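Local coordinates for HIGH potential IRON sulfur protein (Ectothiorhodospira shaposhnikovii, PDB 1HPI) that carries electrons in the anaerobic electron transport of photosynthetic purple bacteria by means of a high-potential [4Fe-4S] cluster, at the iron/sulfur cluster site. Numbering follows the deposited sequence.

The iron/sulfur cluster site. Residues 16, 34, 37, 39-40, 51, 53-54, 59, 64-65, 67-68. With SF4 (iron/sulfur cluster), chain B.
A cubane [4Fe-4S] cluster, the redox centre of this HiPIP, here in the oxidised protein, is wholly buried and held by four cysteine thiolates, one to each iron. Cys34 opens the 3-10 helix 34-36 and Cys37 follows it, a CXXC pair; Cys51 and Cys65 come from later loops. Cys34 SG bonds FE1 at 2.2 Å, Cys37 SG takes FE2, Cys51 SG takes FE3 and Cys65 SG takes FE4; with three sulfides of the cluster each iron is near tetrahedral. The thiolates arrive by three different chi1 positions: SG is anti to the backbone N in Cys37 (chi1 179°) and Cys51, anti to the carbonyl carbon in Cys34 (chi1 -68°), and in the crowded position between the two in Cys65 (chi1 82°).

Backbone amides two residues on turn toward three of these sulfurs. Leu39 N donates to Cys37 SG over 3.5 Å, Ala67 N to Cys65 SG over 3.3 Å, and Val53 N makes a weak bond to Cys51 SG. Such bonds would draw charge off the thiolates and may help tune the potential.

The remaining lining is apolar, and each sulfide has its own cover. S1 meets the methyls Val53 CG1, Leu39 CD1 and Ala67 CB. Against S2 come ring carbons of two aromatics, Phe54 CE2 at 3.8 Å and Tyr16 CD1. S3 faces Trp68 CD1 at 3.7 Å and the backbone CA of Trp64. At S4 Tyr40 presents its methylene, CB, at 3.7 Å, while Val59 O lies at the edge of its ring, in the ring plane, 3.9 Å from Tyr40 CE1.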
# COMPACT_ATOMS: atom_id res chain seq x y z
N TYR A 16 0.49 -1.18 -7.18
CA TYR A 16 0.39 -1.71 -5.84
C TYR A 16 0.68 -3.20 -5.72
O TYR A 16 0.30 -3.99 -6.57
CB TYR A 16 -1.02 -1.43 -5.29
CG TYR A 16 -1.35 -2.21 -4.03
CD1 TYR A 16 -1.03 -1.67 -2.78
CD2 TYR A 16 -1.97 -3.46 -4.07
CE1 TYR A 16 -1.31 -2.36 -1.60
CE2 TYR A 16 -2.27 -4.17 -2.91
CZ TYR A 16 -1.93 -3.61 -1.67
OH TYR A 16 -2.20 -4.29 -0.51
N CYS A 34 3.38 0.02 3.45
CA CYS A 34 2.18 0.75 3.74
C CYS A 34 2.23 1.15 5.21
O CYS A 34 1.87 2.25 5.59
CB CYS A 34 0.91 -0.09 3.49
SG CYS A 34 0.67 -0.43 1.74
N CYS A 37 3.77 4.36 5.73
CA CYS A 37 3.33 5.35 4.77
C CYS A 37 2.35 6.34 5.39
O CYS A 37 1.43 5.96 6.09
CB CYS A 37 2.63 4.65 3.58
SG CYS A 37 2.00 5.78 2.31
N LEU A 39 -0.14 7.83 4.12
CA LEU A 39 -1.53 7.61 3.68
C LEU A 39 -2.25 6.42 4.32
O LEU A 39 -3.44 6.21 4.10
CB LEU A 39 -1.68 7.65 2.14
CG LEU A 39 -0.92 8.81 1.49
CD1 LEU A 39 -1.13 8.81 -0.02
CD2 LEU A 39 -1.37 10.15 2.07
N TYR A 40 -1.49 5.65 5.11
CA TYR A 40 -1.99 4.48 5.83
C TYR A 40 -2.46 5.07 7.14
O TYR A 40 -1.68 5.36 8.05
CB TYR A 40 -0.87 3.44 6.02
CG TYR A 40 -1.29 2.05 6.46
CD1 TYR A 40 -1.95 1.16 5.61
CD2 TYR A 40 -0.97 1.63 7.75
CE1 TYR A 40 -2.30 -0.13 6.04
CE2 TYR A 40 -1.31 0.35 8.19
CZ TYR A 40 -1.97 -0.54 7.34
OH TYR A 40 -2.31 -1.80 7.75
N CYS A 51 -6.35 3.11 3.53
CA CYS A 51 -5.41 3.97 2.82
C CYS A 51 -6.17 5.13 2.15
O CYS A 51 -7.12 4.89 1.40
CB CYS A 51 -4.61 3.16 1.78
SG CYS A 51 -3.68 4.25 0.67
N VAL A 53 -5.61 6.96 -0.36
CA VAL A 53 -5.66 6.93 -1.79
C VAL A 53 -6.51 5.81 -2.38
O VAL A 53 -6.73 5.79 -3.58
CB VAL A 53 -4.29 7.20 -2.43
CG1 VAL A 53 -3.40 5.96 -2.45
CG2 VAL A 53 -4.41 7.78 -3.83
N PHE A 54 -7.02 4.90 -1.53
CA PHE A 54 -7.86 3.79 -1.98
C PHE A 54 -9.12 3.74 -1.14
O PHE A 54 -9.31 2.86 -0.30
CB PHE A 54 -7.10 2.46 -1.76
CG PHE A 54 -6.05 2.21 -2.81
CD1 PHE A 54 -6.45 1.88 -4.10
CD2 PHE A 54 -4.68 2.29 -2.54
CE1 PHE A 54 -5.53 1.62 -5.11
CE2 PHE A 54 -3.74 2.03 -3.55
CZ PHE A 54 -4.17 1.70 -4.83
N VAL A 59 -5.67 -2.09 2.60
CA VAL A 59 -4.43 -2.45 1.91
C VAL A 59 -3.55 -3.25 2.87
O VAL A 59 -3.74 -3.18 4.08
CB VAL A 59 -3.68 -1.25 1.34
CG1 VAL A 59 -4.61 -0.48 0.41
CG2 VAL A 59 -3.17 -0.36 2.46
N TRP A 64 3.00 -1.89 -0.84
CA TRP A 64 3.61 -0.68 -1.35
C TRP A 64 2.95 -0.26 -2.66
O TRP A 64 2.41 -1.11 -3.35
CB TRP A 64 5.10 -0.98 -1.69
CG TRP A 64 5.89 0.22 -2.13
CD1 TRP A 64 6.59 1.05 -1.32
CD2 TRP A 64 6.09 0.70 -3.47
NE1 TRP A 64 7.19 2.04 -2.06
CE2 TRP A 64 6.91 1.84 -3.39
CE3 TRP A 64 5.65 0.27 -4.71
CZ2 TRP A 64 7.30 2.55 -4.53
CZ3 TRP A 64 6.03 0.97 -5.84
CH2 TRP A 64 6.84 2.10 -5.75
N CYS A 65 3.00 1.02 -2.99
CA CYS A 65 2.46 1.54 -4.23
C CYS A 65 3.25 2.80 -4.50
O CYS A 65 3.96 3.30 -3.62
CB CYS A 65 0.93 1.77 -4.28
SG CYS A 65 0.40 3.34 -3.54
N ALA A 67 2.40 5.78 -4.63
CA ALA A 67 2.01 6.92 -3.83
C ALA A 67 2.67 6.88 -2.45
O ALA A 67 2.39 7.71 -1.59
CB ALA A 67 0.51 7.09 -3.73
N TRP A 68 3.56 5.92 -2.20
CA TRP A 68 4.22 5.86 -0.90
C TRP A 68 4.92 7.16 -0.53
O TRP A 68 5.64 7.77 -1.33
CB TRP A 68 5.24 4.71 -0.82
CG TRP A 68 5.80 4.60 0.56
CD1 TRP A 68 5.32 3.80 1.55
CD2 TRP A 68 6.91 5.31 1.11
NE1 TRP A 68 6.07 3.97 2.69
CE2 TRP A 68 7.05 4.88 2.45
CE3 TRP A 68 7.81 6.26 0.61
CZ2 TRP A 68 8.05 5.38 3.28
CZ3 TRP A 68 8.80 6.75 1.44
CH2 TRP A 68 8.92 6.32 2.76
FE1 SF4 B . 0.31 1.62 0.89
FE2 SF4 B . 0.91 4.29 1.09
FE3 SF4 B . -1.63 3.45 0.49
FE4 SF4 B . 0.37 3.10 -1.33
S1 SF4 B . -0.39 5.06 -0.53
S2 SF4 B . -1.19 1.59 -0.75
S3 SF4 B . 2.10 2.72 0.01
S4 SF4 B . -0.49 3.03 2.39